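Local coordinates for protein ribokinase, putative (Burkholderia thailandensis, PDB 3B1R) that probably phosphorylates nucleosides such as inosine, using ATP as phosphate donor in the manner of the ribokinase (pfkB) family, at residues A[244-249]-A[280-285]; A[257-262]-A[289-294]; A[199-204]-A[227-232]. All coordinates share one frame; numbering follows the deposited sequence.

In the fold
Following the chain from the N terminus, contact 3 comes first: 199-204 and 227-232 are joined where strands 196-200 and 224-228 pair in the large sheet, closing a loop that holds helix 201-211. That loop is complete before contact 1 opens at 244-249, where the edge strand 242-245 runs out into a loop. Contact 1 closes on helix 277-291 at 280-285, but by then contact 2 has opened at 257-262, and it ends at 289-294 after contact 1 is shut, so contacts 1 and 2 cross. They share helix 277-291, which is thereby tied both to the sheet edge and to the start of helix 259-272. All three contacts touch the AMP of chain H.

Contact 1. Residues A[244-249]-A[280-285]; sequences QIPAVR and AGRLAS. With AMP (adenosine monophosphate), chain H.
The ribose side of the pocket for AMP (chain H) is built where P246 and S285 meet, just beyond the sheet's edge strand. S285 OG donates to P246 O over 2.7 Å, in the carbonyl plane and on a lone pair (C=O...OG angle 139°). The hydroxyl points there because OG lies anti to the serine's own backbone N (chi1 -179°). The same oxygen accepts from the AMP hydroxyl O2' at 3.0 Å. A water accepts from V248 N at 3.1 Å and donates to S285 O; it also lies close to the ribose O2'. Proline suits position 246: as the first residue after the strand it has no N-H to offer a further strand pairing, yet its carbonyl can accept, and it offers a ring methylene, CD, which packs over one face of the flat R282 guanidinium, 3.7 Å from NH1. At the edge of that group, in its plane, sits I245 CD1. The other branch of I245, CG2, rests 3.3 Å from G281 O; because G281 has no side chain, the helix can come close to the branched isoleucine. F315 of helix 304-315 adjoins both P246 and R282. A small hydroxyl fits position 285, since it can give one bond and take another. With its proton given to P246 O, S285 OG can only accept from O2', which is consistent with a pocket that favours a ribose 2'-hydroxyl.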
loop_
_atom_site.group_PDB
_atom_site.type_symbol
_atom_site.label_atom_id
_atom_site.label_comp_id
_atom_site.label_asym_id
_atom_site.label_seq_id
_atom_site.Cartn_x
_atom_site.Cartn_y
_atom_site.Cartn_z
ATOM N N GLN A 244 25.802 10.264 17.824
ATOM C CA GLN A 244 25.130 10.535 16.563
ATOM C C GLN A 244 25.799 9.717 15.478
ATOM O O GLN A 244 26.983 9.892 15.185
ATOM C CB GLN A 244 25.194 12.016 16.214
ATOM C CG GLN A 244 24.576 12.920 17.265
ATOM C CD GLN A 244 23.146 12.539 17.602
ATOM O OE1 GLN A 244 22.778 12.493 18.772
ATOM N NE2 GLN A 244 22.333 12.265 16.578
ATOM N N ILE A 245 25.033 8.805 14.900
ATOM C CA ILE A 245 25.545 7.888 13.890
ATOM C C ILE A 245 25.181 8.429 12.514
ATOM O O ILE A 245 24.005 8.732 12.259
ATOM C CB ILE A 245 24.955 6.461 14.075
ATOM C CG1 ILE A 245 25.238 5.908 15.486
ATOM C CG2 ILE A 245 25.413 5.523 12.960
ATOM C CD1 ILE A 245 26.696 6.051 15.998
ATOM N N PRO A 246 26.186 8.558 11.625
ATOM C CA PRO A 246 25.930 9.082 10.286
ATOM C C PRO A 246 25.278 8.025 9.399
ATOM O O PRO A 246 25.374 6.820 9.680
ATOM C CB PRO A 246 27.337 9.395 9.771
ATOM C CG PRO A 246 28.187 8.339 10.409
ATOM C CD PRO A 246 27.598 8.142 11.789
ATOM N N ALA A 247 24.601 8.479 8.352
ATOM C CA ALA A 247 24.198 7.576 7.278
ATOM C C ALA A 247 25.342 7.480 6.273
ATOM O O ALA A 247 25.950 8.494 5.903
ATOM C CB ALA A 247 22.926 8.059 6.602
ATOM N N VAL A 248 25.665 6.262 5.855
ATOM C CA VAL A 248 26.575 6.081 4.731
ATOM C C VAL A 248 25.764 6.414 3.477
ATOM O O VAL A 248 24.741 5.778 3.209
ATOM C CB VAL A 248 27.144 4.632 4.677
ATOM C CG1 VAL A 248 28.109 4.457 3.511
ATOM C CG2 VAL A 248 27.834 4.286 5.989
ATOM N N ARG A 249 26.194 7.438 2.734
ATOM C CA ARG A 249 25.468 7.856 1.526
ATOM C C ARG A 249 25.263 6.666 0.583
ATOM O O ARG A 249 26.189 5.895 0.322
ATOM C CB ARG A 249 26.180 9.010 0.813
ATOM C CG ARG A 249 25.266 9.813 -0.090
ATOM C CD ARG A 249 26.036 10.773 -0.982
ATOM N NE ARG A 249 25.706 10.522 -2.382
ATOM C CZ ARG A 249 24.600 10.951 -2.981
ATOM N NH1 ARG A 249 23.717 11.691 -2.313
ATOM N NH2 ARG A 249 24.383 10.649 -4.251
ATOM N N ALA A 280 30.138 0.250 16.283
ATOM C CA ALA A 280 28.941 -0.578 16.189
ATOM C C ALA A 280 27.859 0.064 15.305
ATOM O O ALA A 280 27.355 -0.576 14.383
ATOM C CB ALA A 280 28.398 -0.888 17.573
ATOM N N GLY A 281 27.522 1.330 15.580
ATOM C CA GLY A 281 26.520 2.059 14.802
ATOM C C GLY A 281 26.922 2.390 13.364
ATOM O O GLY A 281 26.089 2.338 12.454
ATOM N N ARG A 282 28.184 2.749 13.158
ATOM C CA ARG A 282 28.698 2.961 11.793
ATOM C C ARG A 282 28.613 1.696 10.934
ATOM O O ARG A 282 28.263 1.767 9.762
ATOM C CB ARG A 282 30.134 3.503 11.813
ATOM C CG ARG A 282 30.242 4.979 12.191
ATOM C CD ARG A 282 31.625 5.286 12.784
ATOM N NE ARG A 282 31.905 6.718 12.957
ATOM C CZ ARG A 282 31.170 7.560 13.686
ATOM N NH1 ARG A 282 30.073 7.147 14.312
ATOM N NH2 ARG A 282 31.515 8.845 13.777
ATOM N N LEU A 283 28.927 0.543 11.519
ATOM C CA LEU A 283 28.789 -0.726 10.812
ATOM C C LEU A 283 27.322 -1.045 10.498
ATOM O O LEU A 283 26.998 -1.465 9.375
ATOM C CB LEU A 283 29.439 -1.860 11.598
ATOM C CG LEU A 283 29.308 -3.272 11.018
ATOM C CD1 LEU A 283 30.113 -3.398 9.738
ATOM C CD2 LEU A 283 29.754 -4.301 12.040
ATOM N N ALA A 284 26.444 -0.828 11.481
ATOM C CA ALA A 284 24.999 -1.016 11.309
ATOM C C ALA A 284 24.468 -0.133 10.193
ATOM O O ALA A 284 23.659 -0.575 9.361
ATOM C CB ALA A 284 24.271 -0.691 12.604
ATOM N N SER A 285 24.928 1.115 10.197
ATOM C CA SER A 285 24.506 2.106 9.237
ATOM C C SER A 285 24.996 1.736 7.838
ATOM O O SER A 285 24.282 1.938 6.846
ATOM C CB SER A 285 25.006 3.481 9.640
ATOM O OG SER A 285 24.564 4.445 8.713
HETATM P P AMP H . 15.274 2.989 8.774
HETATM O O1P AMP H . 14.737 1.663 9.259
HETATM O O2P AMP H . 14.552 3.475 7.545
HETATM O O3P AMP H . 15.432 4.010 9.877
HETATM O "O5'" AMP H . 16.747 2.658 8.247
HETATM C "C5'" AMP H . 17.637 1.957 9.087
HETATM C "C4'" AMP H . 19.051 2.416 8.808
HETATM O "O4'" AMP H . 19.397 2.023 7.474
HETATM C "C3'" AMP H . 19.283 3.924 8.893
HETATM O "O3'" AMP H . 19.554 4.427 10.217
HETATM C "C2'" AMP H . 20.486 4.040 7.979
HETATM O "O2'" AMP H . 21.704 3.608 8.612
HETATM C "C1'" AMP H . 20.178 3.055 6.872
HETATM N N9 AMP H . 19.389 3.832 5.890
HETATM C C8 AMP H . 18.046 3.914 5.777
HETATM N N7 AMP H . 17.696 4.760 4.765
HETATM C C5 AMP H . 18.842 5.246 4.233
HETATM C C6 AMP H . 19.212 6.176 3.141
HETATM N N6 AMP H . 18.256 6.783 2.402
HETATM N N1 AMP H . 20.526 6.410 2.918
HETATM C C2 AMP H . 21.495 5.819 3.644
HETATM N N3 AMP H . 21.229 4.958 4.645
HETATM C C4 AMP H . 19.949 4.632 4.974
HETATM O O HOH W 1 23.312 4.282 6.237
#

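Contact 2. Residues A[257-262]-A[289-294]; sequences TGCGDA and ALKIAH. With AMP (adenosine monophosphate), chain G; AMP (adenosine monophosphate), chain H.
K291 curls over the T257-G258 peptide, while C259 fills the angle between it and I292. The lysine leaves helix 277-291 with CG anti to the backbone N (chi1 -166°) and then bends at every later torsion. This lays CD 3.5 Å from G258 C and brings CE 3.2 Å from T257 O. Its amine turns back to H294 O, an N...O distance of 2.8 Å from NZ, nearly along the C=O axis; D255 O and G296 O accept from it too. From the other segment, C259 SG comes alongside, 3.7 Å from K291 CE and equally far from I292 CB, a polarisable sulfur suited to methylene neighbours. I292 sends CD1 onward to within 3.5 Å of N7 of the AMP of chain H. One turn into helix 259-272, A262 CB is small enough to let K291 CB approach to 4.2 Å. G258, with the positive phi that glycine tolerates, caps that helix, and its N donates to O2P of the AMP of chain G over 3.0 Å. Three backbone carbonyls thus satisfy the buried lysine amine and hold the 289-294 turn to the loop before helix 259-272, whose N terminus would be expected to favour the phosphate, consistent with the family's glycine-rich anion hole.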
loop_
_atom_site.group_PDB
_atom_site.type_symbol
_atom_site.label_atom_id
_atom_site.label_comp_id
_atom_site.label_asym_id
_atom_site.label_seq_id
_atom_site.Cartn_x
_atom_site.Cartn_y
_atom_site.Cartn_z
ATOM N N THR A 257 12.911 -1.387 2.288
ATOM C CA THR A 257 12.394 -2.570 2.991
ATOM C C THR A 257 13.503 -3.532 3.397
ATOM O O THR A 257 14.147 -4.143 2.547
ATOM C CB THR A 257 11.343 -3.346 2.158
ATOM O OG1 THR A 257 10.393 -2.423 1.613
ATOM C CG2 THR A 257 10.628 -4.353 3.032
ATOM N N GLY A 258 13.691 -3.690 4.706
ATOM C CA GLY A 258 14.777 -4.499 5.234
ATOM C C GLY A 258 15.920 -3.691 5.826
ATOM O O GLY A 258 16.810 -4.263 6.451
ATOM N N CYS A 259 15.901 -2.364 5.656
ATOM C CA CYS A 259 17.010 -1.526 6.156
ATOM C C CYS A 259 17.133 -1.586 7.676
ATOM O O CYS A 259 18.239 -1.629 8.208
ATOM C CB CYS A 259 16.901 -0.074 5.683
ATOM S SG CYS A 259 17.443 0.172 3.977
ATOM N N GLY A 260 15.992 -1.598 8.365
ATOM C CA GLY A 260 15.993 -1.750 9.819
ATOM C C GLY A 260 16.731 -3.015 10.210
ATOM O O GLY A 260 17.566 -3.014 11.109
ATOM N N ASP A 261 16.449 -4.088 9.486
ATOM C CA ASP A 261 16.930 -5.405 9.849
ATOM C C ASP A 261 18.408 -5.652 9.550
ATOM O O ASP A 261 19.099 -6.299 10.341
ATOM C CB ASP A 261 16.024 -6.473 9.252
ATOM C CG ASP A 261 14.732 -6.624 10.027
ATOM O OD1 ASP A 261 14.763 -6.400 11.256
ATOM O OD2 ASP A 261 13.682 -6.940 9.418
ATOM N N ALA A 262 18.878 -5.136 8.418
ATOM C CA ALA A 262 20.309 -5.076 8.084
ATOM C C ALA A 262 21.106 -4.304 9.145
ATOM O O ALA A 262 22.167 -4.753 9.587
ATOM C CB ALA A 262 20.485 -4.402 6.710
ATOM N N ALA A 289 22.880 1.160 4.391
ATOM C CA ALA A 289 23.174 1.783 3.090
ATOM C C ALA A 289 23.351 0.779 1.941
ATOM O O ALA A 289 22.875 1.024 0.818
ATOM C CB ALA A 289 24.383 2.706 3.187
ATOM N N LEU A 290 24.028 -0.336 2.210
ATOM C CA LEU A 290 24.223 -1.382 1.201
ATOM C C LEU A 290 22.932 -2.078 0.805
ATOM O O LEU A 290 22.767 -2.453 -0.362
ATOM C CB LEU A 290 25.234 -2.437 1.667
ATOM C CG LEU A 290 26.684 -1.984 1.898
ATOM C CD1 LEU A 290 27.500 -3.157 2.422
ATOM C CD2 LEU A 290 27.326 -1.410 0.628
ATOM N N LYS A 291 22.027 -2.289 1.766
ATOM C CA LYS A 291 20.758 -2.949 1.439
ATOM C C LYS A 291 19.878 -2.083 0.531
ATOM O O LYS A 291 19.284 -2.591 -0.425
ATOM C CB LYS A 291 19.975 -3.362 2.694
ATOM C CG LYS A 291 18.821 -4.349 2.403
ATOM C CD LYS A 291 17.439 -3.801 2.724
ATOM C CE LYS A 291 16.918 -2.768 1.749
ATOM N NZ LYS A 291 16.477 -3.349 0.427
ATOM N N ILE A 292 19.800 -0.788 0.847
ATOM C CA ILE A 292 18.880 0.145 0.180
ATOM C C ILE A 292 19.134 0.247 -1.328
ATOM O O ILE A 292 18.319 0.799 -2.067
ATOM C CB ILE A 292 18.926 1.556 0.833
ATOM C CG1 ILE A 292 17.618 2.310 0.594
ATOM C CG2 ILE A 292 20.130 2.373 0.336
ATOM C CD1 ILE A 292 17.418 3.491 1.540
ATOM N N ALA A 293 20.273 -0.276 -1.772
ATOM C CA ALA A 293 20.643 -0.237 -3.180
ATOM C C ALA A 293 20.087 -1.446 -3.943
ATOM O O ALA A 293 20.315 -1.583 -5.143
ATOM C CB ALA A 293 22.170 -0.159 -3.324
ATOM N N HIS A 294 19.369 -2.323 -3.240
ATOM C CA HIS A 294 18.812 -3.539 -3.846
ATOM C C HIS A 294 17.361 -3.789 -3.428
ATOM O O HIS A 294 16.951 -3.416 -2.324
ATOM C CB HIS A 294 19.715 -4.749 -3.563
ATOM C CG HIS A 294 21.154 -4.501 -3.900
ATOM N ND1 HIS A 294 21.688 -4.783 -5.141
ATOM C CD2 HIS A 294 22.153 -3.935 -3.180
ATOM C CE1 HIS A 294 22.964 -4.437 -5.155
ATOM N NE2 HIS A 294 23.268 -3.911 -3.981
HETATM P P AMP G . 12.144 -4.012 8.404
HETATM O O1P AMP G . 12.012 -3.269 9.723
HETATM O O2P AMP G . 11.986 -3.154 7.171
HETATM O O3P AMP G . 13.380 -4.880 8.338
HETATM O "O5'" AMP G . 10.931 -5.065 8.405
HETATM C "C5'" AMP G . 10.427 -5.672 7.217
HETATM C "C4'" AMP G . 9.990 -7.078 7.594
HETATM O "O4'" AMP G . 8.875 -6.993 8.475
HETATM C "C3'" AMP G . 9.496 -7.856 6.380
HETATM O "O3'" AMP G . 10.535 -8.762 5.933
HETATM C "C2'" AMP G . 8.176 -8.493 6.839
HETATM O "O2'" AMP G . 8.155 -9.901 6.598
HETATM C "C1'" AMP G . 8.144 -8.195 8.343
HETATM N N9 AMP G . 6.857 -7.869 8.954
HETATM C C8 AMP G . 5.970 -6.971 8.488
HETATM N N7 AMP G . 4.912 -6.872 9.307
HETATM C C5 AMP G . 5.134 -7.719 10.327
HETATM C C6 AMP G . 4.387 -8.100 11.525
HETATM N N6 AMP G . 3.190 -7.520 11.763
HETATM N N1 AMP G . 4.954 -9.012 12.346
HETATM C C2 AMP G . 6.150 -9.582 12.091
HETATM N N3 AMP G . 6.883 -9.284 10.995
HETATM C C4 AMP G . 6.422 -8.373 10.100
HETATM P P AMP H . 15.274 2.989 8.774
HETATM O O1P AMP H . 14.737 1.663 9.259
HETATM O O2P AMP H . 14.552 3.475 7.545
HETATM O O3P AMP H . 15.432 4.010 9.877
HETATM O "O5'" AMP H . 16.747 2.658 8.247
HETATM C "C5'" AMP H . 17.637 1.957 9.087
HETATM C "C4'" AMP H . 19.051 2.416 8.808
HETATM O "O4'" AMP H . 19.397 2.023 7.474
HETATM C "C3'" AMP H . 19.283 3.924 8.893
HETATM O "O3'" AMP H . 19.554 4.427 10.217
HETATM C "C2'" AMP H . 20.486 4.040 7.979
HETATM O "O2'" AMP H . 21.704 3.608 8.612
HETATM C "C1'" AMP H . 20.178 3.055 6.872
HETATM N N9 AMP H . 19.389 3.832 5.890
HETATM C C8 AMP H . 18.046 3.914 5.777
HETATM N N7 AMP H . 17.696 4.760 4.765
HETATM C C5 AMP H . 18.842 5.246 4.233
HETATM C C6 AMP H . 19.212 6.176 3.141
HETATM N N6 AMP H . 18.256 6.783 2.402
HETATM N N1 AMP H . 20.526 6.410 2.918
HETATM C C2 AMP H . 21.495 5.819 3.644
HETATM N N3 AMP H . 21.229 4.958 4.645
HETATM C C4 AMP H . 19.949 4.632 4.974
#

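Contact 3. Residues A[199-204]-A[227-232]; sequences VNDYEA and ITRGEH. With AMP (adenosine monophosphate), chain H.
V199 pairs with I227 and N200 with T228 as two parallel strand ends, held by T228 N to V199 O (2.8 Å, N-H...O angle 161°) and, weakly, by D201 N to T228 O. I227 reaches over the start of helix 201-211: its CG2 packs 3.5 Å from D201 CA and its CD1 3.7 Å from A204 CB, where alanine leaves room for a long branched chain. CG2 of I227 also lies over one face of the R229 guanidinium. NH1 of R229 sits 3.5 Å from D201 CB; the two charged groups are too far apart for a salt bridge, and D201 spends its carboxylate on H39 and V38 of the second subunit. N200 and E203 form a capping box: N200 OD1 accepts from E203 N at 2.9 Å, and N200 N gives a nearly straight bond back to E203 OE1. On the sheet face shared with N200, T228 OG1 donates to O3P of AMP (chain H) at 2.6 Å, joined by G230 N at 3.0 Å; two donors thus fix one phosphate oxygen. A nucleotide site at the C-terminal ends of parallel strands, here the two strands of a beta-alpha-beta unit, is typical of the Rossmann-like ribokinase fold.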
loop_
_atom_site.group_PDB
_atom_site.type_symbol
_atom_site.label_atom_id
_atom_site.label_comp_id
_atom_site.label_asym_id
_atom_site.label_seq_id
_atom_site.Cartn_x
_atom_site.Cartn_y
_atom_site.Cartn_z
ATOM N N VAL A 199 14.719 0.878 17.675
ATOM C CA VAL A 199 13.517 1.178 16.878
ATOM C C VAL A 199 13.793 2.260 15.836
ATOM O O VAL A 199 14.832 2.909 15.880
ATOM C CB VAL A 199 12.318 1.612 17.763
ATOM C CG1 VAL A 199 11.674 0.413 18.485
ATOM C CG2 VAL A 199 12.734 2.690 18.752
ATOM N N ASN A 200 12.879 2.448 14.882
ATOM C CA ASN A 200 12.962 3.612 14.004
ATOM C C ASN A 200 12.207 4.743 14.695
ATOM O O ASN A 200 11.553 4.493 15.711
ATOM C CB ASN A 200 12.477 3.314 12.554
ATOM C CG ASN A 200 10.968 3.096 12.438
ATOM O OD1 ASN A 200 10.167 3.683 13.174
ATOM N ND2 ASN A 200 10.570 2.263 11.467
ATOM N N ASP A 201 12.300 5.970 14.184
ATOM C CA ASP A 201 11.809 7.126 14.943
ATOM C C ASP A 201 10.287 7.172 15.124
ATOM O O ASP A 201 9.780 7.722 16.114
ATOM C CB ASP A 201 12.362 8.451 14.393
ATOM C CG ASP A 201 11.881 8.773 12.969
ATOM O OD1 ASP A 201 11.282 7.908 12.297
ATOM O OD2 ASP A 201 12.134 9.912 12.517
ATOM N N TYR A 202 9.574 6.588 14.167
ATOM C CA TYR A 202 8.127 6.454 14.224
ATOM C C TYR A 202 7.742 5.471 15.329
ATOM O O TYR A 202 6.785 5.701 16.086
ATOM C CB TYR A 202 7.612 5.962 12.863
ATOM C CG TYR A 202 6.100 5.863 12.783
ATOM C CD1 TYR A 202 5.440 4.714 13.204
ATOM C CD2 TYR A 202 5.334 6.918 12.269
ATOM C CE1 TYR A 202 4.053 4.613 13.134
ATOM C CE2 TYR A 202 3.943 6.827 12.187
ATOM C CZ TYR A 202 3.306 5.667 12.638
ATOM O OH TYR A 202 1.937 5.528 12.578
ATOM N N GLU A 203 8.493 4.373 15.416
ATOM C CA GLU A 203 8.257 3.342 16.423
ATOM C C GLU A 203 8.615 3.845 17.825
ATOM O O GLU A 203 7.931 3.508 18.793
ATOM C CB GLU A 203 9.031 2.059 16.086
ATOM C CG GLU A 203 8.362 1.214 14.981
ATOM C CD GLU A 203 9.315 0.310 14.210
ATOM O OE1 GLU A 203 10.549 0.351 14.438
ATOM O OE2 GLU A 203 8.816 -0.465 13.360
ATOM N N ALA A 204 9.691 4.623 17.937
ATOM C CA ALA A 204 10.036 5.256 19.214
ATOM C C ALA A 204 8.864 6.088 19.738
ATOM O O ALA A 204 8.509 5.963 20.905
ATOM C CB ALA A 204 11.305 6.099 19.100
ATOM N N ILE A 227 17.683 4.733 17.998
ATOM C CA ILE A 227 16.583 5.204 17.146
ATOM C C ILE A 227 17.117 5.513 15.738
ATOM O O ILE A 227 17.964 6.383 15.582
ATOM C CB ILE A 227 15.849 6.435 17.767
ATOM C CG1 ILE A 227 15.412 6.143 19.213
ATOM C CG2 ILE A 227 14.627 6.830 16.927
ATOM C CD1 ILE A 227 14.741 7.313 19.910
ATOM N N THR A 228 16.638 4.774 14.731
ATOM C CA THR A 228 17.079 4.979 13.353
ATOM C C THR A 228 16.126 5.954 12.673
ATOM O O THR A 228 14.928 5.938 12.935
ATOM C CB THR A 228 17.157 3.657 12.531
ATOM O OG1 THR A 228 15.841 3.162 12.289
ATOM C CG2 THR A 228 17.962 2.593 13.255
ATOM N N ARG A 229 16.690 6.809 11.823
ATOM C CA ARG A 229 15.951 7.863 11.146
ATOM C C ARG A 229 16.363 7.910 9.669
ATOM O O ARG A 229 16.773 8.965 9.156
ATOM C CB ARG A 229 16.210 9.226 11.809
ATOM C CG ARG A 229 16.284 9.220 13.355
ATOM C CD ARG A 229 16.323 10.629 13.918
ATOM N NE ARG A 229 16.686 10.657 15.332
ATOM C CZ ARG A 229 15.819 10.642 16.341
ATOM N NH1 ARG A 229 14.524 10.577 16.106
ATOM N NH2 ARG A 229 16.254 10.668 17.594
ATOM N N GLY A 230 16.265 6.769 8.995
ATOM C CA GLY A 230 16.512 6.700 7.549
ATOM C C GLY A 230 17.789 7.399 7.107
ATOM O O GLY A 230 18.851 7.187 7.683
ATOM N N GLU A 231 17.692 8.253 6.091
ATOM C CA GLU A 231 18.889 8.890 5.541
ATOM C C GLU A 231 19.589 9.827 6.532
ATOM O O GLU A 231 20.692 10.302 6.268
ATOM C CB GLU A 231 18.575 9.607 4.219
ATOM C CG GLU A 231 17.699 10.838 4.329
ATOM C CD GLU A 231 17.691 11.659 3.040
ATOM O OE1 GLU A 231 18.767 12.129 2.613
ATOM O OE2 GLU A 231 16.607 11.830 2.456
ATOM N N HIS A 232 18.957 10.079 7.675
ATOM C CA HIS A 232 19.533 10.978 8.683
ATOM C C HIS A 232 20.307 10.203 9.762
ATOM O O HIS A 232 20.694 10.775 10.784
ATOM C CB HIS A 232 18.446 11.851 9.316
ATOM C CG HIS A 232 17.672 12.671 8.324
ATOM N ND1 HIS A 232 17.904 14.017 8.124
ATOM C CD2 HIS A 232 16.663 12.333 7.482
ATOM C CE1 HIS A 232 17.071 14.472 7.202
ATOM N NE2 HIS A 232 16.316 13.468 6.789
HETATM P P AMP H . 15.274 2.989 8.774
HETATM O O1P AMP H . 14.737 1.663 9.259
HETATM O O2P AMP H . 14.552 3.475 7.545
HETATM O O3P AMP H . 15.432 4.010 9.877
HETATM O "O5'" AMP H . 16.747 2.658 8.247
HETATM C "C5'" AMP H . 17.637 1.957 9.087
HETATM C "C4'" AMP H . 19.051 2.416 8.808
HETATM O "O4'" AMP H . 19.397 2.023 7.474
HETATM C "C3'" AMP H . 19.283 3.924 8.893
HETATM O "O3'" AMP H . 19.554 4.427 10.217
HETATM C "C2'" AMP H . 20.486 4.040 7.979
HETATM O "O2'" AMP H . 21.704 3.608 8.612
HETATM C "C1'" AMP H . 20.178 3.055 6.872
HETATM N N9 AMP H . 19.389 3.832 5.890
HETATM C C8 AMP H . 18.046 3.914 5.777
HETATM N N7 AMP H . 17.696 4.760 4.765
HETATM C C5 AMP H . 18.842 5.246 4.233
HETATM C C6 AMP H . 19.212 6.176 3.141
HETATM N N6 AMP H . 18.256 6.783 2.402
HETATM N N1 AMP H . 20.526 6.410 2.918
HETATM C C2 AMP H . 21.495 5.819 3.644
HETATM N N3 AMP H . 21.229 4.958 4.645
HETATM C C4 AMP H . 19.949 4.632 4.974
#